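Long-range contacts in insecticidal crystal protein Cry35Ab1 (Bacillus thuringiensis, PDB 4JP0), which acts as one component of a binary insecticidal toxin, together with Cry34Ab1, against larvae of the western corn rootworm: residues Q209-A214 and F312-S317; T230-T235 and M290-E295; L247-N252 and G266-I271; P347-A352 and T368-S373. One frame throughout, in Å; residues are numbered along the deposited sequence. Where two conformers were deposited one is given.

Contact 1. Residues Q209-A214 and F312-S317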
loop_
_atom_site.group_PDB
_atom_site.type_symbol
_atom_site.label_atom_id
_atom_site.label_comp_id
_atom_site.label_asym_id
_atom_site.label_seq_id
_atom_site.Cartn_x
_atom_site.Cartn_y
_atom_site.Cartn_z
ATOM N N GLN A 209 -1.743 6.284 11.886
ATOM C CA GLN A 209 -3.043 6.782 12.333
ATOM C C GLN A 209 -2.835 7.573 13.620
ATOM O O GLN A 209 -1.831 7.383 14.315
ATOM C CB GLN A 209 -4.064 5.665 12.512
ATOM C CG GLN A 209 -4.503 5.039 11.195
ATOM C CD GLN A 209 -5.476 3.895 11.403
ATOM O OE1 GLN A 209 -5.299 3.084 12.310
ATOM N NE2 GLN A 209 -6.503 3.816 10.548
ATOM N N TYR A 210 -3.757 8.488 13.883
ATOM C CA TYR A 210 -3.736 9.344 15.051
ATOM C C TYR A 210 -5.056 10.112 15.082
ATOM O O TYR A 210 -5.798 10.114 14.098
ATOM C CB TYR A 210 -2.565 10.332 14.995
ATOM C CG TYR A 210 -2.426 11.109 13.701
ATOM C CD1 TYR A 210 -2.917 12.406 13.579
ATOM C CD2 TYR A 210 -1.755 10.561 12.610
ATOM C CE1 TYR A 210 -2.751 13.132 12.367
ATOM C CE2 TYR A 210 -1.583 11.274 11.440
ATOM C CZ TYR A 210 -2.067 12.537 11.318
ATOM O OH TYR A 210 -1.874 13.185 10.113
ATOM N N TRP A 211 -5.348 10.748 16.204
ATOM C CA TRP A 211 -6.534 11.573 16.326
ATOM C C TRP A 211 -6.162 13.040 16.056
ATOM O O TRP A 211 -5.042 13.449 16.345
ATOM C CB TRP A 211 -7.083 11.451 17.751
ATOM C CG TRP A 211 -7.650 10.096 18.083
ATOM C CD1 TRP A 211 -7.040 9.086 18.784
ATOM C CD2 TRP A 211 -8.953 9.606 17.728
ATOM N NE1 TRP A 211 -7.892 8.010 18.905
ATOM C CE2 TRP A 211 -9.068 8.296 18.253
ATOM C CE3 TRP A 211 -10.061 10.166 17.066
ATOM C CZ2 TRP A 211 -10.227 7.523 18.108
ATOM C CZ3 TRP A 211 -11.238 9.369 16.907
ATOM C CH2 TRP A 211 -11.299 8.082 17.428
ATOM N N GLN A 212 -7.125 13.811 15.523
ATOM C CA GLN A 212 -7.006 15.232 15.246
ATOM C C GLN A 212 -8.375 15.923 15.393
ATOM O O GLN A 212 -9.386 15.380 14.983
ATOM C CB GLN A 212 -6.506 15.441 13.805
ATOM C CG GLN A 212 -6.202 16.886 13.441
ATOM C CD GLN A 212 -5.598 17.006 12.031
ATOM O OE1 GLN A 212 -6.200 17.619 11.132
ATOM N NE2 GLN A 212 -4.428 16.407 11.831
ATOM N N ARG A 213 -8.381 17.121 15.970
ATOM C CA ARG A 213 -9.580 17.930 16.136
ATOM C C ARG A 213 -10.311 18.072 14.808
ATOM O O ARG A 213 -9.688 18.277 13.786
ATOM C CB ARG A 213 -9.151 19.316 16.656
ATOM C CG ARG A 213 -10.146 20.448 16.460
ATOM C CD ARG A 213 -9.598 21.825 16.885
ATOM N NE ARG A 213 -10.223 22.912 16.131
ATOM C CZ ARG A 213 -10.254 24.183 16.529
ATOM N NH1 ARG A 213 -9.704 24.532 17.692
ATOM N NH2 ARG A 213 -10.840 25.107 15.770
ATOM N N ALA A 214 -11.630 17.929 14.816
ATOM C CA ALA A 214 -12.405 18.119 13.597
ATOM C C ALA A 214 -12.687 19.604 13.419
ATOM O O ALA A 214 -13.231 20.255 14.318
ATOM C CB ALA A 214 -13.687 17.376 13.685
ATOM N N PHE A 312 -13.224 14.804 17.663
ATOM C CA PHE A 312 -12.021 14.282 17.025
ATOM C C PHE A 312 -12.338 13.233 15.981
ATOM O O PHE A 312 -13.356 12.544 16.065
ATOM C CB PHE A 312 -11.108 13.674 18.072
ATOM C CG PHE A 312 -10.586 14.679 19.066
ATOM C CD1 PHE A 312 -11.247 14.904 20.266
ATOM C CD2 PHE A 312 -9.439 15.397 18.796
ATOM C CE1 PHE A 312 -10.789 15.828 21.168
ATOM C CE2 PHE A 312 -8.958 16.309 19.708
ATOM C CZ PHE A 312 -9.634 16.521 20.900
ATOM N N LEU A 313 -11.438 13.127 15.013
ATOM C CA LEU A 313 -11.483 12.124 13.947
ATOM C C LEU A 313 -10.172 11.373 13.928
ATOM O O LEU A 313 -9.123 11.943 14.244
ATOM C CB LEU A 313 -11.638 12.821 12.600
ATOM C CG LEU A 313 -13.008 13.474 12.403
ATOM C CD1 LEU A 313 -12.950 14.513 11.314
ATOM C CD2 LEU A 313 -14.009 12.344 12.056
ATOM N N THR A 314 -10.234 10.099 13.526
ATOM C CA THR A 314 -9.030 9.319 13.318
ATOM C C THR A 314 -8.549 9.690 11.947
ATOM O O THR A 314 -9.311 9.605 10.977
ATOM C CB THR A 314 -9.316 7.814 13.363
ATOM O OG1 THR A 314 -9.592 7.438 14.709
ATOM C CG2 THR A 314 -8.039 7.009 13.017
ATOM N N ILE A 315 -7.305 10.148 11.885
ATOM C CA ILE A 315 -6.662 10.470 10.630
ATOM C C ILE A 315 -5.854 9.274 10.187
ATOM O O ILE A 315 -5.237 8.614 11.013
ATOM C CB ILE A 315 -5.704 11.653 10.786
ATOM C CG1 ILE A 315 -6.405 12.873 11.397
ATOM C CG2 ILE A 315 -5.138 12.030 9.389
ATOM C CD1 ILE A 315 -7.520 13.457 10.492
ATOM N N THR A 316 -5.869 8.980 8.885
ATOM C CA THR A 316 -4.973 7.942 8.349
ATOM C C THR A 316 -4.028 8.607 7.371
ATOM O O THR A 316 -4.467 9.316 6.450
ATOM C CB THR A 316 -5.776 6.860 7.651
ATOM O OG1 THR A 316 -6.567 6.187 8.626
ATOM C CG2 THR A 316 -4.858 5.738 7.099
ATOM N N SER A 317 -2.728 8.383 7.535
ATOM C CA SER A 317 -1.749 8.971 6.635
ATOM C C SER A 317 -0.987 7.846 5.907
ATOM O O SER A 317 -0.298 7.063 6.526
ATOM C CB SER A 317 -0.742 9.822 7.427
ATOM O OG SER A 317 0.163 10.474 6.546
#

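Contact 2. Residues T230-T235 and M290-E295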
loop_
_atom_site.group_PDB
_atom_site.type_symbol
_atom_site.label_atom_id
_atom_site.label_comp_id
_atom_site.label_asym_id
_atom_site.label_seq_id
_atom_site.Cartn_x
_atom_site.Cartn_y
_atom_site.Cartn_z
ATOM N N THR A 230 -21.604 21.984 12.043
ATOM C CA THR A 230 -21.060 21.152 10.997
ATOM C C THR A 230 -19.551 21.039 11.176
ATOM O O THR A 230 -18.875 22.000 11.548
ATOM C CB THR A 230 -21.411 21.768 9.629
ATOM O OG1 THR A 230 -20.953 20.918 8.581
ATOM C CG2 THR A 230 -20.640 23.054 9.404
ATOM N N TYR A 231 -19.031 19.843 10.967
ATOM C CA TYR A 231 -17.589 19.659 11.011
ATOM C C TYR A 231 -17.202 19.082 9.673
ATOM O O TYR A 231 -18.053 18.565 8.956
ATOM C CB TYR A 231 -17.128 18.754 12.161
ATOM C CG TYR A 231 -17.598 17.330 12.074
ATOM C CD1 TYR A 231 -16.861 16.378 11.375
ATOM C CD2 TYR A 231 -18.769 16.920 12.698
ATOM C CE1 TYR A 231 -17.278 15.087 11.296
ATOM C CE2 TYR A 231 -19.191 15.604 12.626
ATOM C CZ TYR A 231 -18.435 14.696 11.922
ATOM O OH TYR A 231 -18.813 13.383 11.813
ATOM N N GLU A 232 -15.926 19.198 9.338
ATOM C CA GLU A 232 -15.394 18.706 8.082
ATOM C C GLU A 232 -14.670 17.375 8.236
ATOM O O GLU A 232 -14.073 17.101 9.264
ATOM C CB GLU A 232 -14.396 19.723 7.558
ATOM C CG GLU A 232 -15.018 21.081 7.263
ATOM C CD GLU A 232 -13.964 22.123 6.942
ATOM O OE1 GLU A 232 -12.804 21.718 6.625
ATOM O OE2 GLU A 232 -14.292 23.331 7.005
ATOM N N TRP A 233 -14.713 16.556 7.202
ATOM C CA TRP A 233 -13.946 15.320 7.209
ATOM C C TRP A 233 -13.670 14.966 5.767
ATOM O O TRP A 233 -14.072 15.704 4.858
ATOM C CB TRP A 233 -14.679 14.204 7.938
ATOM C CG TRP A 233 -16.015 13.841 7.334
ATOM C CD1 TRP A 233 -17.214 14.480 7.508
ATOM C CD2 TRP A 233 -16.276 12.723 6.492
ATOM N NE1 TRP A 233 -18.202 13.829 6.805
ATOM C CE2 TRP A 233 -17.646 12.747 6.167
ATOM C CE3 TRP A 233 -15.476 11.714 5.952
ATOM C CZ2 TRP A 233 -18.234 11.793 5.342
ATOM C CZ3 TRP A 233 -16.053 10.767 5.137
ATOM C CH2 TRP A 233 -17.418 10.811 4.831
ATOM N N GLY A 234 -13.002 13.842 5.550
ATOM C CA GLY A 234 -12.635 13.444 4.201
ATOM C C GLY A 234 -11.162 13.752 3.969
ATOM O O GLY A 234 -10.305 13.423 4.790
ATOM N N THR A 235 -10.870 14.418 2.866
ATOM C CA THR A 235 -9.498 14.774 2.567
ATOM C C THR A 235 -9.464 16.029 1.749
ATOM O O THR A 235 -10.382 16.282 0.972
ATOM C CB THR A 235 -8.788 13.638 1.820
ATOM O OG1 THR A 235 -7.427 14.017 1.560
ATOM C CG2 THR A 235 -9.396 13.455 0.428
ATOM N N MET A 290 -13.076 9.506 -1.997
ATOM C CA MET A 290 -13.173 10.456 -0.887
ATOM C C MET A 290 -12.843 11.880 -1.306
ATOM O O MET A 290 -11.793 12.145 -1.908
ATOM C CB MET A 290 -12.252 10.097 0.272
ATOM C CG MET A 290 -12.471 11.043 1.457
ATOM S SD MET A 290 -11.250 10.755 2.689
ATOM C CE MET A 290 -11.738 9.115 3.256
ATOM N N GLU A 291 -13.713 12.817 -0.976
ATOM C CA GLU A 291 -13.394 14.209 -1.175
ATOM C C GLU A 291 -13.422 14.961 0.154
ATOM O O GLU A 291 -13.025 14.440 1.140
ATOM C CB GLU A 291 -14.295 14.866 -2.199
ATOM C CG GLU A 291 -14.950 13.922 -3.140
ATOM C CD GLU A 291 -15.765 14.598 -4.203
ATOM O OE1 GLU A 291 -16.031 15.821 -4.121
ATOM O OE2 GLU A 291 -16.115 13.880 -5.136
ATOM N N LYS A 292 -13.890 16.189 0.132
ATOM C CA LYS A 292 -14.033 17.013 1.325
ATOM C C LYS A 292 -15.535 17.104 1.671
ATOM O O LYS A 292 -16.341 17.487 0.822
ATOM C CB LYS A 292 -13.445 18.406 1.051
ATOM C CG LYS A 292 -13.534 19.394 2.192
ATOM C CD LYS A 292 -12.696 20.645 1.900
ATOM C CE LYS A 292 -12.732 21.646 3.060
ATOM N NZ LYS A 292 -11.425 22.382 3.270
ATOM N N TYR A 293 -15.905 16.758 2.907
ATOM C CA TYR A 293 -17.319 16.775 3.329
ATOM C C TYR A 293 -17.618 17.567 4.594
ATOM O O TYR A 293 -16.710 17.984 5.306
ATOM C CB TYR A 293 -17.829 15.350 3.543
ATOM C CG TYR A 293 -17.520 14.443 2.393
ATOM C CD1 TYR A 293 -16.491 13.509 2.484
ATOM C CD2 TYR A 293 -18.239 14.535 1.197
ATOM C CE1 TYR A 293 -16.191 12.685 1.426
ATOM C CE2 TYR A 293 -17.942 13.725 0.134
ATOM C CZ TYR A 293 -16.917 12.796 0.255
ATOM O OH TYR A 293 -16.614 11.976 -0.789
ATOM N N GLN A 294 -18.915 17.768 4.855
ATOM C CA GLN A 294 -19.385 18.398 6.099
ATOM C C GLN A 294 -20.550 17.603 6.660
ATOM O O GLN A 294 -21.556 17.419 5.991
ATOM C CB GLN A 294 -19.826 19.830 5.867
ATOM C CG GLN A 294 -18.839 20.629 5.064
ATOM C CD GLN A 294 -18.697 22.050 5.573
ATOM O OE1 GLN A 294 -19.678 22.660 6.004
ATOM N NE2 GLN A 294 -17.470 22.584 5.523
ATOM N N GLU A 295 -20.404 17.102 7.878
ATOM C CA GLU A 295 -21.449 16.291 8.447
ATOM C C GLU A 295 -22.241 17.148 9.397
ATOM O O GLU A 295 -21.680 17.790 10.292
ATOM C CB GLU A 295 -20.872 15.083 9.183
ATOM C CG GLU A 295 -21.935 14.102 9.665
ATOM C CD GLU A 295 -22.778 13.533 8.535
ATOM O OE1 GLU A 295 -22.329 13.604 7.370
ATOM O OE2 GLU A 295 -23.898 13.018 8.803
#

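Contact 3. Residues L247-N252 and G266-I271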
loop_
_atom_site.group_PDB
_atom_site.type_symbol
_atom_site.label_atom_id
_atom_site.label_comp_id
_atom_site.label_asym_id
_atom_site.label_seq_id
_atom_site.Cartn_x
_atom_site.Cartn_y
_atom_site.Cartn_z
ATOM N N LEU A 247 0.593 5.165 -7.112
ATOM C CA LEU A 247 0.408 3.745 -6.795
ATOM C C LEU A 247 -0.760 3.063 -7.499
ATOM O O LEU A 247 -0.902 1.849 -7.406
ATOM C CB LEU A 247 0.204 3.579 -5.297
ATOM C CG LEU A 247 1.423 3.937 -4.424
ATOM C CD1 LEU A 247 1.028 3.950 -2.965
ATOM C CD2 LEU A 247 2.582 2.942 -4.713
ATOM N N GLY A 248 -1.619 3.824 -8.168
ATOM C CA GLY A 248 -2.735 3.191 -8.866
ATOM C C GLY A 248 -3.919 2.782 -7.990
ATOM O O GLY A 248 -4.674 1.863 -8.320
ATOM N N PHE A 249 -4.078 3.439 -6.847
ATOM C CA PHE A 249 -5.287 3.215 -6.044
ATOM C C PHE A 249 -5.754 4.513 -5.408
ATOM O O PHE A 249 -4.990 5.479 -5.328
ATOM C CB PHE A 249 -5.202 2.023 -5.061
ATOM C CG PHE A 249 -4.342 2.245 -3.857
ATOM C CD1 PHE A 249 -4.889 2.721 -2.671
ATOM C CD2 PHE A 249 -3.013 1.844 -3.859
ATOM C CE1 PHE A 249 -4.117 2.874 -1.553
ATOM C CE2 PHE A 249 -2.227 2.008 -2.754
ATOM C CZ PHE A 249 -2.759 2.503 -1.593
ATOM N N GLN A 250 -7.022 4.521 -5.003
ATOM C CA GLN A 250 -7.627 5.683 -4.335
ATOM C C GLN A 250 -8.306 5.269 -3.044
ATOM O O GLN A 250 -8.590 4.081 -2.833
ATOM C CB GLN A 250 -8.666 6.360 -5.239
ATOM C CG GLN A 250 -9.868 5.487 -5.580
ATOM C CD GLN A 250 -10.727 6.070 -6.702
ATOM O OE1 GLN A 250 -10.200 6.527 -7.712
ATOM N NE2 GLN A 250 -12.051 6.042 -6.527
ATOM N N ILE A 251 -8.583 6.255 -2.188
ATOM C CA ILE A 251 -9.310 5.995 -0.968
ATOM C C ILE A 251 -10.713 6.487 -1.214
ATOM O O ILE A 251 -10.907 7.631 -1.612
ATOM C CB ILE A 251 -8.726 6.716 0.225
ATOM C CG1 ILE A 251 -7.240 6.359 0.425
ATOM C CG2 ILE A 251 -9.492 6.286 1.440
ATOM C CD1 ILE A 251 -6.987 4.897 0.522
ATOM N N ASN A 252 -11.683 5.609 -1.012
ATOM C CA ASN A 252 -13.091 5.981 -1.213
ATOM C C ASN A 252 -13.743 6.515 0.054
ATOM O O ASN A 252 -13.127 6.542 1.129
ATOM C CB ASN A 252 -13.879 4.802 -1.768
ATOM C CG ASN A 252 -13.691 4.644 -3.242
ATOM O OD1 ASN A 252 -12.961 5.419 -3.868
ATOM N ND2 ASN A 252 -14.351 3.638 -3.823
ATOM N N GLY A 266 2.178 1.289 -13.781
ATOM C CA GLY A 266 1.464 0.022 -13.789
ATOM C C GLY A 266 0.502 -0.207 -12.631
ATOM O O GLY A 266 -0.415 -0.995 -12.754
ATOM N N GLY A 267 0.698 0.477 -11.508
ATOM C CA GLY A 267 -0.190 0.292 -10.356
ATOM C C GLY A 267 0.108 -0.905 -9.442
ATOM O O GLY A 267 1.082 -1.619 -9.634
ATOM N N THR A 268 -0.739 -1.104 -8.432
ATOM C CA THR A 268 -0.501 -2.124 -7.417
ATOM C C THR A 268 -1.616 -3.157 -7.333
ATOM O O THR A 268 -1.754 -3.849 -6.309
ATOM C CB THR A 268 -0.352 -1.434 -6.044
ATOM O OG1 THR A 268 -1.358 -0.413 -5.935
ATOM C CG2 THR A 268 0.968 -0.667 -5.955
ATOM N N ASP A 269 -2.416 -3.293 -8.389
ATOM C CA ASP A 269 -3.528 -4.217 -8.348
ATOM C C ASP A 269 -3.109 -5.620 -7.971
ATOM O O ASP A 269 -3.833 -6.315 -7.356
ATOM C CB ASP A 269 -4.330 -4.276 -9.640
ATOM C CG ASP A 269 -5.665 -4.929 -9.430
ATOM O OD1 ASP A 269 -6.452 -4.354 -8.693
ATOM O OD2 ASP A 269 -5.905 -6.023 -9.917
ATOM N N GLU A 270 -1.920 -6.005 -8.377
ATOM C CA GLU A 270 -1.480 -7.359 -8.147
ATOM C C GLU A 270 -0.921 -7.609 -6.759
ATOM O O GLU A 270 -0.498 -8.735 -6.474
ATOM C CB GLU A 270 -0.496 -7.831 -9.234
ATOM C CG GLU A 270 -1.171 -8.118 -10.563
ATOM C CD GLU A 270 -0.206 -8.120 -11.740
ATOM O OE1 GLU A 270 0.941 -7.657 -11.601
ATOM O OE2 GLU A 270 -0.598 -8.545 -12.825
ATOM N N ILE A 271 -0.885 -6.577 -5.912
ATOM C CA ILE A 271 -0.466 -6.790 -4.538
ATOM C C ILE A 271 -1.562 -6.344 -3.570
ATOM O O ILE A 271 -1.312 -6.098 -2.380
ATOM C CB ILE A 271 0.907 -6.101 -4.204
ATOM C CG1 ILE A 271 0.829 -4.586 -4.421
ATOM C CG2 ILE A 271 2.051 -6.726 -5.071
ATOM C CD1 ILE A 271 1.911 -3.800 -3.670
HETATM O O HOH W 1 -3.416 -0.330 -9.512
#

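Contact 4. Residues P347-A352 and T368-S373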
loop_
_atom_site.group_PDB
_atom_site.type_symbol
_atom_site.label_atom_id
_atom_site.label_comp_id
_atom_site.label_asym_id
_atom_site.label_seq_id
_atom_site.Cartn_x
_atom_site.Cartn_y
_atom_site.Cartn_z
ATOM N N PRO A 347 -17.990 20.977 31.038
ATOM C CA PRO A 347 -17.670 19.834 31.901
ATOM C C PRO A 347 -17.960 18.517 31.208
ATOM O O PRO A 347 -18.834 18.473 30.339
ATOM C CB PRO A 347 -18.622 20.014 33.098
ATOM C CG PRO A 347 -19.004 21.432 33.073
ATOM C CD PRO A 347 -19.040 21.830 31.599
ATOM N N ASN A 348 -17.262 17.457 31.594
ATOM C CA ASN A 348 -17.387 16.161 30.879
ATOM C C ASN A 348 -18.598 15.335 31.336
ATOM O O ASN A 348 -18.514 14.521 32.269
ATOM C CB ASN A 348 -16.081 15.352 30.967
ATOM C CG ASN A 348 -16.071 14.139 30.027
ATOM O OD1 ASN A 348 -17.119 13.673 29.578
ATOM N ND2 ASN A 348 -14.871 13.634 29.717
ATOM N N HIS A 349 -19.727 15.553 30.667
ATOM C CA HIS A 349 -20.969 14.880 31.001
ATOM C C HIS A 349 -20.869 13.392 30.732
ATOM O O HIS A 349 -21.474 12.602 31.445
ATOM C CB HIS A 349 -22.154 15.430 30.204
ATOM C CG HIS A 349 -22.477 16.865 30.475
ATOM N ND1 HIS A 349 -23.497 17.524 29.821
ATOM C CD2 HIS A 349 -21.939 17.765 31.334
ATOM C CE1 HIS A 349 -23.578 18.767 30.272
ATOM N NE2 HIS A 349 -22.637 18.943 31.183
ATOM N N GLN A 350 -20.140 13.012 29.682
ATOM C CA GLN A 350 -19.984 11.597 29.376
ATOM C C GLN A 350 -19.176 10.878 30.462
ATOM O O GLN A 350 -19.518 9.766 30.868
ATOM C CB GLN A 350 -19.370 11.369 27.984
ATOM C CG GLN A 350 -19.516 9.917 27.488
ATOM C CD GLN A 350 -19.656 9.814 25.965
ATOM O OE1 GLN A 350 -20.266 10.687 25.331
ATOM N NE2 GLN A 350 -19.100 8.750 25.382
ATOM N N GLN A 351 -18.096 11.493 30.919
ATOM C CA GLN A 351 -17.329 10.876 31.986
ATOM C C GLN A 351 -18.185 10.827 33.251
ATOM O O GLN A 351 -18.165 9.838 33.984
ATOM C CB GLN A 351 -16.043 11.633 32.280
ATOM C CG GLN A 351 -15.253 10.985 33.405
ATOM C CD GLN A 351 -14.185 11.880 33.962
ATOM O OE1 GLN A 351 -14.386 13.092 34.082
ATOM N NE2 GLN A 351 -13.041 11.295 34.317
ATOM N N ALA A 352 -18.955 11.880 33.507
ATOM C CA ALA A 352 -19.805 11.855 34.690
ATOM C C ALA A 352 -20.802 10.664 34.711
ATOM O O ALA A 352 -20.942 9.954 35.728
ATOM C CB ALA A 352 -20.543 13.195 34.878
ATOM N N THR A 368 -16.035 15.459 39.290
ATOM C CA THR A 368 -16.238 16.161 38.013
ATOM C C THR A 368 -16.576 17.611 38.139
ATOM O O THR A 368 -16.600 18.324 37.134
ATOM C CB THR A 368 -17.395 15.536 37.274
ATOM O OG1 THR A 368 -18.578 15.684 38.071
ATOM C CG2 THR A 368 -17.190 14.025 37.141
ATOM N N ASN A 369 -16.876 18.040 39.359
ATOM C CA ASN A 369 -17.324 19.405 39.613
ATOM C C ASN A 369 -18.732 19.651 39.134
ATOM O O ASN A 369 -19.201 20.790 39.133
ATOM C CB ASN A 369 -16.405 20.413 38.954
ATOM C CG ASN A 369 -15.316 20.870 39.869
ATOM O OD1 ASN A 369 -14.326 20.161 40.080
ATOM N ND2 ASN A 369 -15.478 22.077 40.426
ATOM N N ILE A 370 -19.417 18.589 38.727
ATOM C CA ILE A 370 -20.805 18.731 38.282
ATOM C C ILE A 370 -21.801 18.536 39.445
ATOM O O ILE A 370 -21.739 17.527 40.134
ATOM C CB ILE A 370 -21.062 17.735 37.158
ATOM C CG1 ILE A 370 -20.125 18.020 35.975
ATOM C CG2 ILE A 370 -22.480 17.787 36.702
ATOM C CD1 ILE A 370 -20.161 16.897 34.916
ATOM N N PRO A 371 -22.713 19.488 39.659
ATOM C CA PRO A 371 -23.670 19.424 40.780
ATOM C C PRO A 371 -24.594 18.199 40.737
ATOM O O PRO A 371 -24.950 17.737 39.656
ATOM C CB PRO A 371 -24.516 20.703 40.601
ATOM C CG PRO A 371 -23.718 21.597 39.703
ATOM C CD PRO A 371 -22.880 20.704 38.837
ATOM N N LYS A 372 -25.023 17.710 41.901
ATOM C CA LYS A 372 -25.873 16.528 41.929
ATOM C C LYS A 372 -27.162 16.698 41.128
ATOM O O LYS A 372 -27.561 15.798 40.391
ATOM C CB LYS A 372 -26.169 16.114 43.363
ATOM C CG LYS A 372 -27.136 14.944 43.494
ATOM C CD LYS A 372 -27.346 14.565 44.955
ATOM C CE LYS A 372 -28.087 13.225 45.093
ATOM N NZ LYS A 372 -28.295 12.758 46.538
ATOM N N SER A 373 -27.796 17.865 41.222
ATOM C CA SER A 373 -29.036 18.028 40.476
ATOM C C SER A 373 -28.736 17.842 38.987
ATOM O O SER A 373 -29.502 17.218 38.270
ATOM C CB SER A 373 -29.684 19.392 40.742
ATOM O OG SER A 373 -28.823 20.432 40.310
#

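Contact 1. Residues Q209-A214 and F312-S317
Tyr210 and Ile315 face each other as an antiparallel hydrogen-bonded pair. Ile315 N gives a nearly straight bond to Tyr210 O at 2.7 Å, and Tyr210 N returns a longer one to Ile315 O at 3.2 Å. On the same side of the sheet, Ile315 CB sits over one face of the Tyr210 ring, 3.9 Å from its centroid, in a CH-pi contact. Tyr210 CG stands between the backbone N and the carbonyl carbon (chi1 50°), and the ring built on it lies against Ile315. Ile315 CG2 meets the phenol end, 3.5 Å from Tyr210 OH. Ile315 CG1 touches Gln212 CB as well as the ring.

The other side of the sheet carries Gln209, Trp211, Thr314 and Thr316. Thr314 OG1 lies over one indole face of Trp211, offset toward the rim, 3.3 Å from Trp211 CH2. Gln209 NE2 donates to Thr316 OG1 at 3.1 Å, and the hydroxyl lies in the plane of the amide. A second backbone pair, Gln212 with Leu313, continues the ladder.

Further out, Trp211 NE1 is held by Lys156 O, and Tyr158 meets the indole edge-to-face. These strands, 202-221 and 307-323, are the middle two of a four-stranded antiparallel sheet in the P42 insecticidal crystal toxin region. The chemistry implies two unlike faces: CH-pi and aliphatic packing at Tyr210 and Ile315, and hydroxyl, amide and indole contacts on the reverse.

Contact 2. Residues T230-T235 and M290-E295
Trp233 and Tyr293 carry the aromatic part of this contact. Tyr293 CB lies over the five-membered ring of the Trp233 indole, 3.9 Å from its centroid. The two six-membered rings meet obliquely, with planes 38° apart. Tyr293 OH accepts from Glu291 N at 3.0 Å and also bonds Lys288 NZ. Next along the same face, Glu295 CB sits over the Tyr231 ring in a second CH-pi contact, and Tyr341 stacks with that ring.

Backbone bonds join strands 225-234 and 292-301 as an antiparallel two-stranded ribbon. Trp233 and Tyr293 exchange two bonds, the shorter from Tyr293 N to Trp233 O at 2.9 Å. Thr235 N donates to Glu291 O at 2.8 Å. Gly234 has positive phi, and a CB there would clash with Glu291 O. The Met290 sulfur packs against this glycine, with SD 3.3 Å from Gly234 C.

Glu232 and Gln294 lie on the other face, and Lys292 reaches Glu232 from the side. Glu232 OE1 and Lys292 NZ form a long salt bridge at 3.7 Å, and Lys292 also pairs with Glu236. Thr230 OG1 makes a weak bond to Gln294 OE1.

Trp233 NE1 is buried without a polar partner. The chemistry implies that this indole is held by carbon and ring contacts, with a long salt bridge and a weak hydrogen bond among the polar side chains.

Contact 3. Residues L247-N252 and G266-I271
Thr268 chi1 of 43° sets OG1 between its backbone N and carbonyl carbon, and from there the hydroxyl reaches Leu247 O. Phe249 chi1 of 73° puts CG in the equivalent place, and the ring then brings its edge to the same hydroxyl. Thr268 OG1 donates to Leu247 O at 2.7 Å, tilted 25° from the carbonyl plane. Phe249 CD2 lies 3.5 Å from Thr268 OG1, near the plane of the ring. The methyl branch, Thr268 CG2, meets Leu247 CD2 at 4.1 Å.

The contact joins the C-terminal end of helix 240-247 to the loop leading into helix 272-279. Gly248 leaves the helix with positive phi, a conformation that calls for glycine. Strand 249-251 starts directly after it and pairs with strand 257-259, forming a small beta hairpin. Phe259 of that hairpin meets the Phe249 ring and also touches Thr268.

The two backbones come close where the two glycines meet, with Gly248 CA 4.1 Å from Gly267 CA. A CB on Gly248 would clash with Gly267. Gly267 CA also makes a CA-H...O contact with Leu247 O. A water bridges the two backbones: it donates to Gly248 O at 2.8 Å and accepts from Thr268 N at 3.0 Å.

Contact 4. Residues P347-A352 and T368-S373
Pro347 and Ile370 face each other with CA atoms 7.2 Å apart, and Ala352 and Thr368 do so at 6.5 Å, with no hydrogen bond between the two segments. Both belong to a small helical unit at the C-terminal end of the chain. Helix 349-355 starts in the first segment. In the second, helix 361-368 ends and helix 372-380 begins.

Ile370 is the main apolar side chain. Its chi1 of -61° sets CG1 anti to the carbonyl carbon, and CG1 then packs on Pro347 CB at 3.8 Å. Chi2 of 170° extends CD1 to Ala352 CB, 3.7 Å away. The same methyl also approaches Asn348 O and the imidazole CD2 of His349, and the histidine and isoleucine side chains cross at about a right angle. Leu375 of helix 372-380 touches both Ala352 and Ile370.

Thr368 uses its two branches differently. CG2 turns to Ala352 CB, while OG1 accepts from Ile370 N at 3.1 Å in an ST turn and also bonds Val364 O. That turn holds the backbone just ahead of Ile370. Asn369, between them, has the positive phi of a residue leaving a helix.

Asn348 is the N-cap of helix 349-355, following a cis peptide bond before Pro347. Its OD1 accepts from Gln351 N at 2.7 Å, with the donor well above the plane of the side-chain carbonyl.

In the fold
Contacts 1, 2 and 3 lie in the P42 insecticidal crystal toxin region. Along the chain, contact 1 encloses contact 2, which encloses contact 3; contact 4 follows. Contacts 1 and 2, centres about 13 Å apart, touch where Leu313 and Ala214 pack on strand 225-234. Strands 202-221 and 225-234 are consecutive, as are 292-301 and 307-323, so the chain passes from the sheet into the ribbon and back. Contact 3, its centre about 23 Å from theirs, meets contact 2 through a probable Met290 N to Ile251 O hydrogen bond. Contact 4, after strand 327-346, is about 48 Å from contact 3 between centres. Together they run from near the chain's centre to the C-terminal helices.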